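Local structure of CyaB (Pseudomonas aeruginosa, 3R5G) at residues Leu48-Thr53 and Val82-Ala87; Glu42-Ala47 and Gly52-Phe57; Lys90-Leu95 and Pro107-Met112; Phe66-Thr71 and Met130-Ile135; Glu159-Ile164 and Gln186-Val191. The protein is probably an adenylyl cyclase that makes cyclic AMP from ATP, represented here by its class III catalytic domain, which forms a dimer. All blocks are in the same frame, centred on the assembly; numbering follows the deposited sequence.

Contact 1 of 5, residues Leu48-Thr53 and Val82-Ala87; sequences LKYGGT and VSMGIA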
# COMPACT_ATOMS: atom_id res chain seq x y z
N LEU A 48 -3.80 -17.40 9.82
CA LEU A 48 -3.17 -18.14 10.97
C LEU A 48 -3.24 -19.68 10.75
O LEU A 48 -2.23 -20.37 10.91
CB LEU A 48 -3.84 -17.77 12.33
CG LEU A 48 -3.42 -18.61 13.61
CD1 LEU A 48 -1.94 -18.40 14.17
CD2 LEU A 48 -4.47 -18.41 14.78
N LYS A 49 -4.41 -20.16 10.29
CA LYS A 49 -4.62 -21.58 10.07
C LYS A 49 -3.57 -22.19 9.08
O LYS A 49 -3.04 -23.28 9.22
CB LYS A 49 -6.02 -21.81 9.53
CG LYS A 49 -6.17 -23.18 9.01
CD LYS A 49 -7.49 -23.28 8.23
CE LYS A 49 -8.57 -23.99 9.04
NZ LYS A 49 -9.91 -23.42 8.70
N TYR A 50 -3.27 -21.40 8.03
CA TYR A 50 -2.35 -21.83 7.07
C TYR A 50 -0.88 -21.56 7.34
O TYR A 50 -0.01 -21.97 6.56
CB TYR A 50 -2.73 -21.17 5.69
CG TYR A 50 -3.86 -21.98 5.01
CD1 TYR A 50 -3.58 -23.13 4.19
CD2 TYR A 50 -5.23 -21.61 5.27
CE1 TYR A 50 -4.67 -23.86 3.68
CE2 TYR A 50 -6.28 -22.39 4.75
CZ TYR A 50 -5.95 -23.47 3.92
OH TYR A 50 -7.01 -24.22 3.46
N GLY A 51 -0.68 -20.94 8.50
CA GLY A 51 0.75 -20.80 8.93
C GLY A 51 1.35 -19.50 8.36
O GLY A 51 2.56 -19.38 8.39
N GLY A 52 0.57 -18.50 7.93
CA GLY A 52 1.18 -17.31 7.33
C GLY A 52 1.54 -16.28 8.38
O GLY A 52 1.04 -16.33 9.52
N THR A 53 2.41 -15.40 8.00
CA THR A 53 2.71 -14.27 8.84
C THR A 53 2.00 -13.08 8.31
O THR A 53 2.23 -12.60 7.18
CB THR A 53 4.27 -14.01 8.78
OG1 THR A 53 5.04 -15.20 9.20
CG2 THR A 53 4.65 -12.69 9.57
N VAL A 82 -0.69 -20.37 -1.45
CA VAL A 82 -1.78 -20.45 -2.49
C VAL A 82 -3.00 -21.14 -1.94
O VAL A 82 -4.13 -20.76 -2.31
CB VAL A 82 -1.17 -21.14 -3.68
CG1 VAL A 82 -2.18 -21.31 -4.88
CG2 VAL A 82 -0.06 -20.23 -4.26
N SER A 83 -2.81 -22.18 -1.12
CA SER A 83 -3.94 -22.90 -0.51
C SER A 83 -4.68 -21.96 0.39
O SER A 83 -5.93 -22.01 0.43
CB SER A 83 -3.44 -24.16 0.26
OG SER A 83 -2.77 -25.03 -0.64
N MET A 84 -4.00 -21.06 1.13
CA MET A 84 -4.67 -20.04 1.91
C MET A 84 -5.53 -19.16 1.01
O MET A 84 -6.72 -18.88 1.31
CB MET A 84 -3.57 -19.29 2.63
CG MET A 84 -4.14 -18.13 3.42
SD MET A 84 -2.98 -16.88 3.95
CE MET A 84 -2.67 -16.19 2.27
N GLY A 85 -4.97 -18.77 -0.13
CA GLY A 85 -5.78 -17.94 -1.04
C GLY A 85 -7.01 -18.65 -1.57
O GLY A 85 -8.08 -18.02 -1.61
N ILE A 86 -6.87 -19.95 -1.91
CA ILE A 86 -8.02 -20.75 -2.35
C ILE A 86 -9.11 -20.74 -1.27
O ILE A 86 -10.31 -20.54 -1.53
CB ILE A 86 -7.63 -22.12 -2.73
CG1 ILE A 86 -6.83 -22.09 -4.07
CG2 ILE A 86 -8.86 -23.08 -2.79
CD1 ILE A 86 -6.05 -23.39 -4.34
N ALA A 87 -8.63 -20.95 -0.02
CA ALA A 87 -9.54 -20.96 1.07
C ALA A 87 -10.22 -19.66 1.34
O ALA A 87 -11.41 -19.61 1.73
CB ALA A 87 -8.75 -21.45 2.34

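Contact 2 of 5, residues Glu42-Ala47 and Gly52-Phe57; sequences EMSKIA and GTIDKF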
# COMPACT_ATOMS: atom_id res chain seq x y z
N GLU A 42 -11.88 -12.35 9.73
CA GLU A 42 -12.03 -13.71 9.10
C GLU A 42 -10.83 -14.06 8.27
O GLU A 42 -10.32 -15.16 8.38
CB GLU A 42 -13.26 -13.84 8.22
CG GLU A 42 -14.59 -13.75 9.04
CD GLU A 42 -14.73 -14.96 9.96
OE1 GLU A 42 -14.81 -16.09 9.43
OE2 GLU A 42 -14.67 -14.82 11.21
N MET A 43 -10.31 -13.05 7.55
CA MET A 43 -9.06 -13.33 6.79
C MET A 43 -7.88 -13.63 7.67
O MET A 43 -7.06 -14.49 7.37
CB MET A 43 -8.71 -12.17 5.85
CG MET A 43 -9.69 -11.93 4.78
SD MET A 43 -10.04 -13.33 3.71
CE MET A 43 -11.64 -13.88 4.32
N SER A 44 -7.74 -12.91 8.80
CA SER A 44 -6.72 -13.18 9.74
C SER A 44 -6.76 -14.63 10.29
O SER A 44 -5.72 -15.28 10.39
CB SER A 44 -6.85 -12.14 10.87
OG SER A 44 -5.95 -12.53 11.87
N LYS A 45 -7.95 -15.12 10.62
CA LYS A 45 -8.06 -16.46 11.07
C LYS A 45 -7.61 -17.50 10.02
O LYS A 45 -6.95 -18.43 10.35
CB LYS A 45 -9.53 -16.75 11.40
CG LYS A 45 -10.02 -15.95 12.65
CD LYS A 45 -11.33 -16.48 13.06
CE LYS A 45 -11.63 -15.87 14.43
NZ LYS A 45 -13.05 -15.47 14.68
N ILE A 46 -7.99 -17.25 8.75
CA ILE A 46 -7.50 -18.16 7.71
C ILE A 46 -5.97 -18.12 7.49
O ILE A 46 -5.35 -19.16 7.41
CB ILE A 46 -8.24 -17.88 6.37
CG1 ILE A 46 -9.74 -18.03 6.56
CG2 ILE A 46 -7.70 -18.84 5.26
CD1 ILE A 46 -10.65 -17.66 5.41
N ALA A 47 -5.37 -16.93 7.52
CA ALA A 47 -3.94 -16.85 7.41
C ALA A 47 -3.26 -17.55 8.58
O ALA A 47 -2.30 -18.27 8.35
CB ALA A 47 -3.48 -15.37 7.38
N GLY A 52 0.57 -18.50 7.93
CA GLY A 52 1.18 -17.31 7.33
C GLY A 52 1.54 -16.28 8.38
O GLY A 52 1.04 -16.33 9.52
N THR A 53 2.41 -15.40 8.00
CA THR A 53 2.71 -14.27 8.84
C THR A 53 2.00 -13.08 8.31
O THR A 53 2.23 -12.60 7.18
CB THR A 53 4.27 -14.01 8.78
OG1 THR A 53 5.04 -15.20 9.20
CG2 THR A 53 4.65 -12.69 9.57
N ILE A 54 1.07 -12.58 9.08
CA ILE A 54 0.28 -11.43 8.71
C ILE A 54 1.12 -10.20 8.86
O ILE A 54 1.62 -9.88 9.98
CB ILE A 54 -1.07 -11.32 9.46
CG1 ILE A 54 -1.81 -12.61 9.28
CG2 ILE A 54 -1.80 -10.13 8.93
CD1 ILE A 54 -2.98 -12.78 10.29
N ASP A 55 1.24 -9.45 7.77
CA ASP A 55 2.14 -8.31 7.84
C ASP A 55 1.40 -7.11 8.26
O ASP A 55 1.74 -6.46 9.26
CB ASP A 55 2.83 -8.02 6.52
CG ASP A 55 3.81 -6.87 6.64
OD1 ASP A 55 3.42 -5.77 7.14
OD2 ASP A 55 4.96 -7.06 6.21
N LYS A 56 0.38 -6.78 7.51
CA LYS A 56 -0.39 -5.58 7.80
C LYS A 56 -1.62 -5.61 6.94
O LYS A 56 -1.77 -6.46 5.95
CB LYS A 56 0.38 -4.28 7.49
CG LYS A 56 0.68 -4.15 5.98
CD LYS A 56 1.38 -2.86 5.59
CE LYS A 56 2.58 -2.57 6.49
NZ LYS A 56 3.74 -3.31 5.99
N PHE A 57 -2.54 -4.77 7.36
CA PHE A 57 -3.67 -4.43 6.59
C PHE A 57 -3.55 -2.95 6.20
O PHE A 57 -3.10 -2.06 7.01
CB PHE A 57 -5.00 -4.64 7.33
CG PHE A 57 -5.14 -5.96 7.99
CD1 PHE A 57 -5.47 -6.02 9.33
CD2 PHE A 57 -4.91 -7.16 7.32
CE1 PHE A 57 -5.60 -7.28 9.96
CE2 PHE A 57 -5.07 -8.38 7.90
CZ PHE A 57 -5.43 -8.46 9.27

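Contact 3 of 5, residues Lys90-Leu95 and Pro107-Met112; sequences KHMKVL and PLEIRM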
# COMPACT_ATOMS: atom_id res chain seq x y z
N LYS A 90 -12.94 -19.18 -1.19
CA LYS A 90 -14.14 -19.95 -0.84
C LYS A 90 -14.87 -19.28 0.29
O LYS A 90 -16.11 -19.23 0.29
CB LYS A 90 -13.81 -21.38 -0.45
CG LYS A 90 -13.31 -22.27 -1.51
CD LYS A 90 -12.91 -23.61 -0.98
CE LYS A 90 -12.34 -24.47 -2.12
NZ LYS A 90 -11.73 -25.71 -1.67
N HIS A 91 -14.17 -18.74 1.27
CA HIS A 91 -14.87 -18.17 2.41
C HIS A 91 -15.56 -16.88 2.04
O HIS A 91 -16.58 -16.47 2.61
CB HIS A 91 -13.88 -17.94 3.55
CG HIS A 91 -14.55 -17.70 4.84
ND1 HIS A 91 -15.30 -18.67 5.47
CD2 HIS A 91 -14.51 -16.63 5.67
CE1 HIS A 91 -15.75 -18.17 6.61
NE2 HIS A 91 -15.27 -16.95 6.76
N MET A 92 -15.08 -16.21 1.01
CA MET A 92 -15.77 -15.03 0.55
C MET A 92 -17.16 -15.31 0.09
O MET A 92 -17.98 -14.41 0.21
CB MET A 92 -14.96 -14.35 -0.57
CG MET A 92 -14.00 -13.37 -0.06
SD MET A 92 -14.83 -11.87 0.53
CE MET A 92 -15.04 -10.70 -0.78
N LYS A 93 -17.41 -16.53 -0.38
CA LYS A 93 -18.82 -16.85 -0.78
C LYS A 93 -19.71 -16.85 0.45
O LYS A 93 -20.87 -16.39 0.41
CB LYS A 93 -18.93 -18.24 -1.41
CG LYS A 93 -18.06 -18.34 -2.64
CD LYS A 93 -18.24 -19.73 -3.26
CE LYS A 93 -17.53 -19.85 -4.61
NZ LYS A 93 -16.27 -19.01 -4.63
N VAL A 94 -19.19 -17.39 1.54
CA VAL A 94 -19.92 -17.38 2.80
C VAL A 94 -20.14 -15.94 3.27
O VAL A 94 -21.25 -15.56 3.67
CB VAL A 94 -19.16 -18.14 3.81
CG1 VAL A 94 -19.94 -18.24 5.12
CG2 VAL A 94 -18.87 -19.60 3.30
N LEU A 95 -19.07 -15.12 3.28
CA LEU A 95 -19.24 -13.79 3.75
C LEU A 95 -20.23 -13.02 2.91
O LEU A 95 -20.98 -12.19 3.48
CB LEU A 95 -17.87 -13.07 3.84
CG LEU A 95 -16.90 -13.69 4.85
CD1 LEU A 95 -15.52 -12.93 4.67
CD2 LEU A 95 -17.37 -13.67 6.33
N PRO A 107 -21.85 -5.94 -5.69
CA PRO A 107 -20.94 -7.08 -5.70
C PRO A 107 -19.56 -6.74 -5.07
O PRO A 107 -19.03 -5.62 -5.26
CB PRO A 107 -20.82 -7.41 -7.19
CG PRO A 107 -21.82 -6.62 -7.90
CD PRO A 107 -22.12 -5.43 -7.05
N LEU A 108 -19.03 -7.72 -4.34
CA LEU A 108 -17.74 -7.57 -3.63
C LEU A 108 -17.00 -8.86 -3.89
O LEU A 108 -17.55 -9.94 -3.63
CB LEU A 108 -17.98 -7.46 -2.13
CG LEU A 108 -18.65 -6.16 -1.64
CD1 LEU A 108 -19.10 -6.22 -0.16
CD2 LEU A 108 -17.71 -4.95 -1.90
N GLU A 109 -15.78 -8.77 -4.40
CA GLU A 109 -15.05 -10.01 -4.72
C GLU A 109 -13.59 -9.84 -4.45
O GLU A 109 -13.05 -8.80 -4.74
CB GLU A 109 -15.18 -10.41 -6.16
CG GLU A 109 -14.53 -11.83 -6.36
CD GLU A 109 -15.18 -12.94 -5.62
OE1 GLU A 109 -16.12 -13.50 -6.27
OE2 GLU A 109 -14.81 -13.25 -4.43
N ILE A 110 -12.99 -10.89 -3.92
CA ILE A 110 -11.58 -10.83 -3.59
C ILE A 110 -10.76 -11.05 -4.82
O ILE A 110 -11.15 -11.80 -5.72
CB ILE A 110 -11.25 -11.89 -2.45
CG1 ILE A 110 -9.83 -11.67 -1.93
CG2 ILE A 110 -11.62 -13.39 -2.95
CD1 ILE A 110 -9.65 -12.64 -0.76
N ARG A 111 -9.64 -10.36 -4.88
CA ARG A 111 -8.59 -10.70 -5.84
C ARG A 111 -7.26 -10.78 -5.15
O ARG A 111 -7.04 -10.12 -4.12
CB ARG A 111 -8.56 -9.71 -6.98
CG ARG A 111 -8.09 -8.40 -6.56
CD ARG A 111 -8.15 -7.45 -7.74
NE ARG A 111 -7.69 -6.15 -7.24
CZ ARG A 111 -7.16 -5.22 -8.01
NH1 ARG A 111 -6.70 -4.10 -7.45
NH2 ARG A 111 -7.07 -5.41 -9.32
N MET A 112 -6.37 -11.58 -5.74
CA MET A 112 -5.11 -11.93 -5.09
C MET A 112 -3.95 -12.02 -6.03
O MET A 112 -4.16 -12.49 -7.18
CB MET A 112 -5.27 -13.33 -4.41
CG MET A 112 -6.45 -13.29 -3.44
SD MET A 112 -6.71 -14.96 -2.73
CE MET A 112 -8.34 -15.09 -3.16
O HOH W 1 -15.37 -15.81 -3.81

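Contact 4 of 5, residues Phe66-Thr71 and Met130-Ile135; sequences FGDPST and MDYTII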
# COMPACT_ATOMS: atom_id res chain seq x y z
N PHE A 66 5.02 -16.00 3.71
CA PHE A 66 5.40 -17.34 4.20
C PHE A 66 6.89 -17.55 3.97
O PHE A 66 7.45 -17.17 2.95
CB PHE A 66 4.63 -18.41 3.41
CG PHE A 66 3.18 -18.44 3.71
CD1 PHE A 66 2.61 -19.48 4.48
CD2 PHE A 66 2.32 -17.46 3.16
CE1 PHE A 66 1.17 -19.43 4.68
CE2 PHE A 66 0.95 -17.42 3.40
CZ PHE A 66 0.38 -18.38 4.14
N GLY A 67 7.55 -18.13 4.94
CA GLY A 67 8.98 -18.45 4.87
C GLY A 67 9.74 -17.73 6.00
O GLY A 67 10.95 -17.96 6.12
N ASP A 68 9.08 -16.87 6.73
CA ASP A 68 9.73 -16.18 7.86
C ASP A 68 8.56 -15.81 8.77
O ASP A 68 7.52 -15.39 8.27
CB ASP A 68 10.51 -14.93 7.39
CG ASP A 68 11.01 -14.13 8.60
OD1 ASP A 68 12.16 -14.36 8.93
OD2 ASP A 68 10.29 -13.31 9.16
N PRO A 69 8.74 -15.84 10.15
CA PRO A 69 9.97 -16.23 10.82
C PRO A 69 10.35 -17.69 10.77
O PRO A 69 11.54 -18.03 11.00
CB PRO A 69 9.62 -15.86 12.32
CG PRO A 69 8.70 -14.71 12.28
CD PRO A 69 7.84 -15.13 11.00
N SER A 70 9.40 -18.57 10.43
CA SER A 70 9.71 -19.96 10.28
C SER A 70 9.43 -20.32 8.82
O SER A 70 8.78 -19.57 8.11
CB SER A 70 8.87 -20.85 11.20
OG SER A 70 7.48 -20.74 10.83
N THR A 71 9.85 -21.51 8.44
CA THR A 71 9.67 -22.03 7.09
C THR A 71 9.44 -23.51 7.09
O THR A 71 10.05 -24.28 7.87
CB THR A 71 10.88 -21.65 6.19
OG1 THR A 71 10.73 -22.19 4.88
CG2 THR A 71 12.23 -22.20 6.78
N MET A 130 7.87 1.39 14.61
CA MET A 130 8.69 0.35 14.05
C MET A 130 7.84 -0.91 13.75
O MET A 130 6.94 -1.29 14.53
CB MET A 130 9.72 0.01 15.11
CG MET A 130 11.02 -0.37 14.56
SD MET A 130 11.90 1.11 13.95
CE MET A 130 13.25 0.11 13.36
N ASP A 131 8.11 -1.58 12.62
CA ASP A 131 7.43 -2.83 12.34
C ASP A 131 8.32 -3.88 11.69
O ASP A 131 9.25 -3.60 10.93
CB ASP A 131 6.16 -2.61 11.56
CG ASP A 131 5.14 -1.85 12.36
OD1 ASP A 131 4.43 -2.46 13.24
OD2 ASP A 131 5.08 -0.61 12.14
N TYR A 132 8.01 -5.13 12.03
CA TYR A 132 8.71 -6.26 11.41
C TYR A 132 8.01 -6.56 10.10
O TYR A 132 6.79 -6.79 10.11
CB TYR A 132 8.46 -7.47 12.34
CG TYR A 132 9.24 -8.60 11.95
CD1 TYR A 132 10.60 -8.71 12.29
CD2 TYR A 132 8.68 -9.59 11.14
CE1 TYR A 132 11.36 -9.78 11.91
CE2 TYR A 132 9.40 -10.68 10.78
CZ TYR A 132 10.74 -10.80 11.12
OH TYR A 132 11.55 -11.84 10.80
N THR A 133 8.73 -6.45 8.98
CA THR A 133 8.03 -6.47 7.65
C THR A 133 9.06 -6.80 6.58
O THR A 133 10.19 -7.17 6.88
CB THR A 133 7.27 -5.18 7.42
OG1 THR A 133 6.54 -5.18 6.16
CG2 THR A 133 8.24 -3.99 7.49
N ILE A 134 8.69 -6.74 5.29
CA ILE A 134 9.55 -7.19 4.20
C ILE A 134 9.50 -6.14 3.11
O ILE A 134 8.48 -5.39 2.96
CB ILE A 134 9.02 -8.57 3.62
CG1 ILE A 134 7.51 -8.48 3.24
CG2 ILE A 134 9.16 -9.65 4.76
CD1 ILE A 134 7.00 -9.81 2.43
N ILE A 135 10.61 -6.11 2.39
CA ILE A 135 10.74 -5.21 1.23
C ILE A 135 11.53 -5.89 0.11
O ILE A 135 12.27 -6.87 0.32
CB ILE A 135 11.44 -3.90 1.68
CG1 ILE A 135 12.88 -4.19 2.13
CG2 ILE A 135 10.69 -3.14 2.70
CD1 ILE A 135 13.72 -2.86 2.56

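Contact 5 of 5, residues Glu159-Ile164 and Gln186-Val191; sequences ETYSLI and QIYQVV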
# COMPACT_ATOMS: atom_id res chain seq x y z
N GLU A 159 7.72 -18.41 -10.78
CA GLU A 159 8.45 -19.00 -9.67
C GLU A 159 7.45 -19.72 -8.71
O GLU A 159 7.78 -20.81 -8.25
CB GLU A 159 9.22 -17.88 -8.92
CG GLU A 159 10.23 -18.49 -7.95
CD GLU A 159 11.46 -19.12 -8.69
OE1 GLU A 159 11.71 -18.79 -9.88
OE2 GLU A 159 12.15 -19.97 -8.07
N THR A 160 6.32 -19.08 -8.40
CA THR A 160 5.40 -19.75 -7.51
C THR A 160 4.84 -20.98 -8.18
O THR A 160 4.65 -22.03 -7.60
CB THR A 160 4.30 -18.77 -7.11
OG1 THR A 160 4.86 -17.61 -6.49
CG2 THR A 160 3.30 -19.40 -6.15
N TYR A 161 4.37 -20.83 -9.43
CA TYR A 161 3.84 -21.97 -10.19
C TYR A 161 4.79 -23.13 -10.17
O TYR A 161 4.33 -24.27 -9.96
CB TYR A 161 3.56 -21.49 -11.66
CG TYR A 161 3.34 -22.67 -12.58
CD1 TYR A 161 2.15 -23.33 -12.57
CD2 TYR A 161 4.37 -23.09 -13.49
CE1 TYR A 161 1.96 -24.47 -13.39
CE2 TYR A 161 4.15 -24.19 -14.32
CZ TYR A 161 2.95 -24.83 -14.27
OH TYR A 161 2.74 -25.96 -15.01
N SER A 162 6.08 -22.86 -10.40
CA SER A 162 7.13 -23.94 -10.42
C SER A 162 7.15 -24.80 -9.16
O SER A 162 7.42 -25.99 -9.23
CB SER A 162 8.53 -23.37 -10.63
OG SER A 162 8.47 -22.85 -11.96
N LEU A 163 6.88 -24.16 -8.02
CA LEU A 163 6.83 -24.79 -6.75
C LEU A 163 5.57 -25.56 -6.45
O LEU A 163 5.63 -26.59 -5.77
CB LEU A 163 7.08 -23.76 -5.63
CG LEU A 163 8.50 -23.21 -5.67
CD1 LEU A 163 8.61 -22.02 -4.77
CD2 LEU A 163 9.52 -24.31 -5.22
N ILE A 164 4.42 -25.12 -7.00
CA ILE A 164 3.14 -25.67 -6.57
C ILE A 164 2.53 -26.61 -7.66
O ILE A 164 1.54 -27.25 -7.36
CB ILE A 164 2.09 -24.65 -6.18
CG1 ILE A 164 1.58 -23.89 -7.44
CG2 ILE A 164 2.64 -23.63 -5.16
CD1 ILE A 164 0.57 -22.86 -7.17
N GLN A 186 5.66 -13.94 -16.66
CA GLN A 186 4.79 -15.09 -16.91
C GLN A 186 3.84 -15.17 -15.73
O GLN A 186 4.30 -15.14 -14.57
CB GLN A 186 5.58 -16.35 -17.08
CG GLN A 186 4.73 -17.65 -17.22
CD GLN A 186 3.84 -17.62 -18.41
OE1 GLN A 186 4.34 -17.44 -19.55
NE2 GLN A 186 2.52 -17.76 -18.22
N ILE A 187 2.57 -15.30 -16.01
CA ILE A 187 1.52 -15.37 -14.92
C ILE A 187 0.59 -16.54 -15.12
O ILE A 187 0.46 -17.11 -16.21
CB ILE A 187 0.74 -14.11 -14.73
CG1 ILE A 187 -0.10 -13.75 -16.02
CG2 ILE A 187 1.76 -12.97 -14.24
CD1 ILE A 187 -1.13 -12.68 -15.88
N TYR A 188 -0.02 -17.03 -14.03
CA TYR A 188 -0.99 -18.13 -14.07
C TYR A 188 -2.15 -17.89 -13.15
O TYR A 188 -1.96 -17.12 -12.17
CB TYR A 188 -0.30 -19.42 -13.54
CG TYR A 188 0.94 -19.87 -14.29
CD1 TYR A 188 2.14 -19.24 -14.02
CD2 TYR A 188 0.87 -20.86 -15.30
CE1 TYR A 188 3.31 -19.58 -14.77
CE2 TYR A 188 2.01 -21.20 -16.04
CZ TYR A 188 3.20 -20.56 -15.72
OH TYR A 188 4.36 -20.93 -16.44
N GLN A 189 -3.32 -18.37 -13.48
CA GLN A 189 -4.50 -18.34 -12.63
C GLN A 189 -4.48 -19.64 -11.84
O GLN A 189 -4.15 -20.71 -12.36
CB GLN A 189 -5.78 -18.30 -13.49
CG GLN A 189 -5.96 -17.06 -14.24
CD GLN A 189 -7.04 -17.22 -15.32
OE1 GLN A 189 -7.10 -18.24 -16.01
NE2 GLN A 189 -7.80 -16.16 -15.50
N VAL A 190 -4.89 -19.58 -10.54
CA VAL A 190 -5.04 -20.76 -9.74
C VAL A 190 -6.50 -21.19 -9.74
O VAL A 190 -7.42 -20.35 -9.58
CB VAL A 190 -4.59 -20.39 -8.26
CG1 VAL A 190 -4.94 -21.57 -7.37
CG2 VAL A 190 -3.14 -20.24 -8.21
N VAL A 191 -6.70 -22.47 -10.02
CA VAL A 191 -8.04 -23.03 -10.24
C VAL A 191 -8.28 -24.09 -9.14
O VAL A 191 -7.42 -24.92 -8.87
CB VAL A 191 -8.10 -23.69 -11.62
CG1 VAL A 191 -9.41 -24.43 -11.85
CG2 VAL A 191 -7.92 -22.63 -12.66

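Contact 1 of 5, residues Leu48-Thr53 and Val82-Ala87
Tyr50 lays one face of its ring against the backbone of helix 74-100 at Ser83 and Met84. Met84 CA sits almost straight above the ring, 3.7 Å from the Tyr50 centroid and 11° off the ring normal. This is a CH-pi contact. The carbonyl carbon of Ser83 lies over the same face, nearer the rim. The root of the ring meets a side chain as well, with Tyr50 CG 3.6 Å from Met84 CB. Met84 CG is anti to its own backbone N (chi1 176°), which carries the thioether away from the tyrosine toward Ala47, Val64 and Phe66. Farther along the ring, Tyr50 CE1 touches Ser83 CB at 3.6 Å. Ala87 CB approaches the hydroxyl end obliquely, 3.5 Å from Tyr50 OH. Tyr50 stands in the last turn of helix 29-50. Gly51 follows with positive phi and closes a Schellman motif, from which the chain turns into strand 53-58. The contact therefore joins the C-terminal end of one helix to the middle of another. The hydroxyl of Tyr50 bonds to Leu197 O, and Ser83 OG to Val79 O. The two helices thus meet here through carbon surfaces, while these buried polar ends find their partners elsewhere in the chain.

Contact 2 of 5, residues Glu42-Ala47 and Gly52-Phe57
Ala47 O receives the amide of Gly52, with Gly52 N 2.9 Å from Ala47 O and an N-H...O angle of 166°. This is the wider-spanning of the two Schellman bonds that end helix 29-50, reaching back five residues; the other, Gly51 N to Leu48 O, reaches back three. The chain then reverses, and strand 53-58 runs back beside the helix. The axes of segments 42-47 and 53-57 approach to 8.9 Å, at an angle of 143°, so the arrangement is a roughly antiparallel helix-turn-strand unit. Past the turn the contact becomes mainly apolar. Ile54 points at the helix, and its CG1 lies 3.7 Å from Ala47 CB. With CG1 anti to the carbonyl carbon (chi1 -54°), the longer branch of Ile54 reaches along the helix, and its CD1 comes 3.4 Å from Ser44 OG. Farther up the strand, Phe57 turns a ring edge to the helix, with CZ 4.3 Å from Ser44 CB. The second subunit of the dimer packs against this same patch. Its Ala126 touches Ser44 and Phe57, and its Arg129 lies on Ile54.

Contact 3 of 5, residues Lys90-Leu95 and Pro107-Met112
The flat group here is the carboxylate of Glu109, and Met92 comes to it at OE2, with Met92 CB 4.0 Å from Glu109 OE2. The same oxygen receives the amide of the next residue on its anti lone pair. Ile110 N is 3.0 Å from Glu109 OE2 in that bond, at an N-H...O angle of 150°. A water donates to Glu109 OE2 at 2.7 Å and links it only weakly to Lys93 NZ. Arg96, one residue past the helical segment, forms a salt bridge with OE2 and also bonds to Leu108 O. The carboxylate reaches this place although the CB of Glu109 points away from the helix, because its chain bends at chi2 (63°). Met92 carries the apolar side of the contact. Its chain folds at chi2 and chi3 and crosses the side chain of Ile110 at a slant. Met92 CG lies 3.7 Å from Ile110 CG2. The methyl end lies alongside the strand backbone, with Met92 CE 3.9 Å from Leu108 O. Tyr39 of helix 29-50 touches both Met92 and Ile110. Helix 74-100 is thus packed onto the first residues of strand 109-116, in the central sheet. Apolar packing at Met92 lies directly beside a polar cluster at Glu109, where Arg96, a backbone amide and a water share one oxygen. Such a concentration of donors probably favours the charged carboxylate.

Contact 4 of 5, residues Phe66-Thr71 and Met130-Ile135
Asp68 and Tyr132 meet through one short hydrogen bond. The phenol donates it, with Tyr132 OH 2.5 Å from Asp68 OD2. It uses the syn lone pair of OD2, and OD2 lies at the edge of the ring, in its plane. The carboxylate and ring planes are only 19° apart, so the two flat groups are nearly coplanar. Tyr132 CG is anti to the backbone N (chi1 -172°), and the ring extends from the strand toward the loop. The ionic part belongs to the other oxygen, since Asp68 OD1 forms a salt bridge with Lys8 of strand 6-18. The aspartate therefore holds a lysine with one oxygen and a phenol with the other, which would fix the rotation of its carboxylate. The apolar part is slight. Pro69 CG lies 4.4 Å from Tyr132 CE2 and comes to the ring obliquely. The backbone oxygen of Asp68 bonds to Thr53 OG1, which ties the loop to the start of strand 53-58. Together with Lys8, the Asp68-Tyr132 bond ties the loop between strand 61-66 and helix 74-100 to strands 129-135 and 6-18. Across from the loop, strand 129-135 pairs with strand 118-124, whose Val121 touches Asp68 and whose Asn123 touches Tyr132.

Contact 5 of 5, residues Glu159-Ile164 and Gln186-Val191
Tyr161 carries its ring anti to the backbone N (chi1 166°), whereas Tyr188 sets its ring anti to the carbonyl carbon (chi1 -59°). From helix 158-164 and strand 185-190 the two rings are thus brought face to face. Their centroids are 4.0 Å apart and their planes differ by 10°. Tyr188 CE2 lies over the centre of the Tyr161 ring, and Tyr161 CG over the centre of the Tyr188 ring. The stack continues onto the stem of Tyr161. Its CB is 3.6 Å from Tyr188 CD1 and makes a CH-pi contact over the same face. The opposite face of Tyr188 is met by the amide of Gln186, whose NE2 stands 3.8 Å above the ring plane toward the rim. That amide bonds to Ile187 O, with Gln186 NE2 3.0 Å from it, and also to Asp172. The helix follows directly on strand 154-157, which pairs antiparallel with strand 185-190, and Ile156 of that strand touches both tyrosines. The contact seats the short helix against these two strands of the sheet. Tyr188 OH bonds to His158 ND1 at the start of the helix. Tyr188 is therefore held by stacking on its face and by a polar bond at its tip, both from the same helix.

Contacts 1 and 2 lie 8 Å apart, centre to centre, share Gly52 and Thr53, and both use helix 29-50. The centres of contacts 1 and 3 are about 15 Å apart, both on helix 74-100, and Glu42 with His91 joins contacts 2 and 3. Contact 4 touches contact 2 where Asp55 probably bonds to Thr133. Contact 5 meets contact 1 through Val82 and Val190. Along the chain contact 2 closes first, contact 1 begins where contact 2 ends and crosses contact 4, contact 3 is nested within contact 4, and contact 5 comes last. Contacts 2 to 5 reach the same sheet. Contacts 2 and 4 touch the second subunit, where active sites form in class III cyclases.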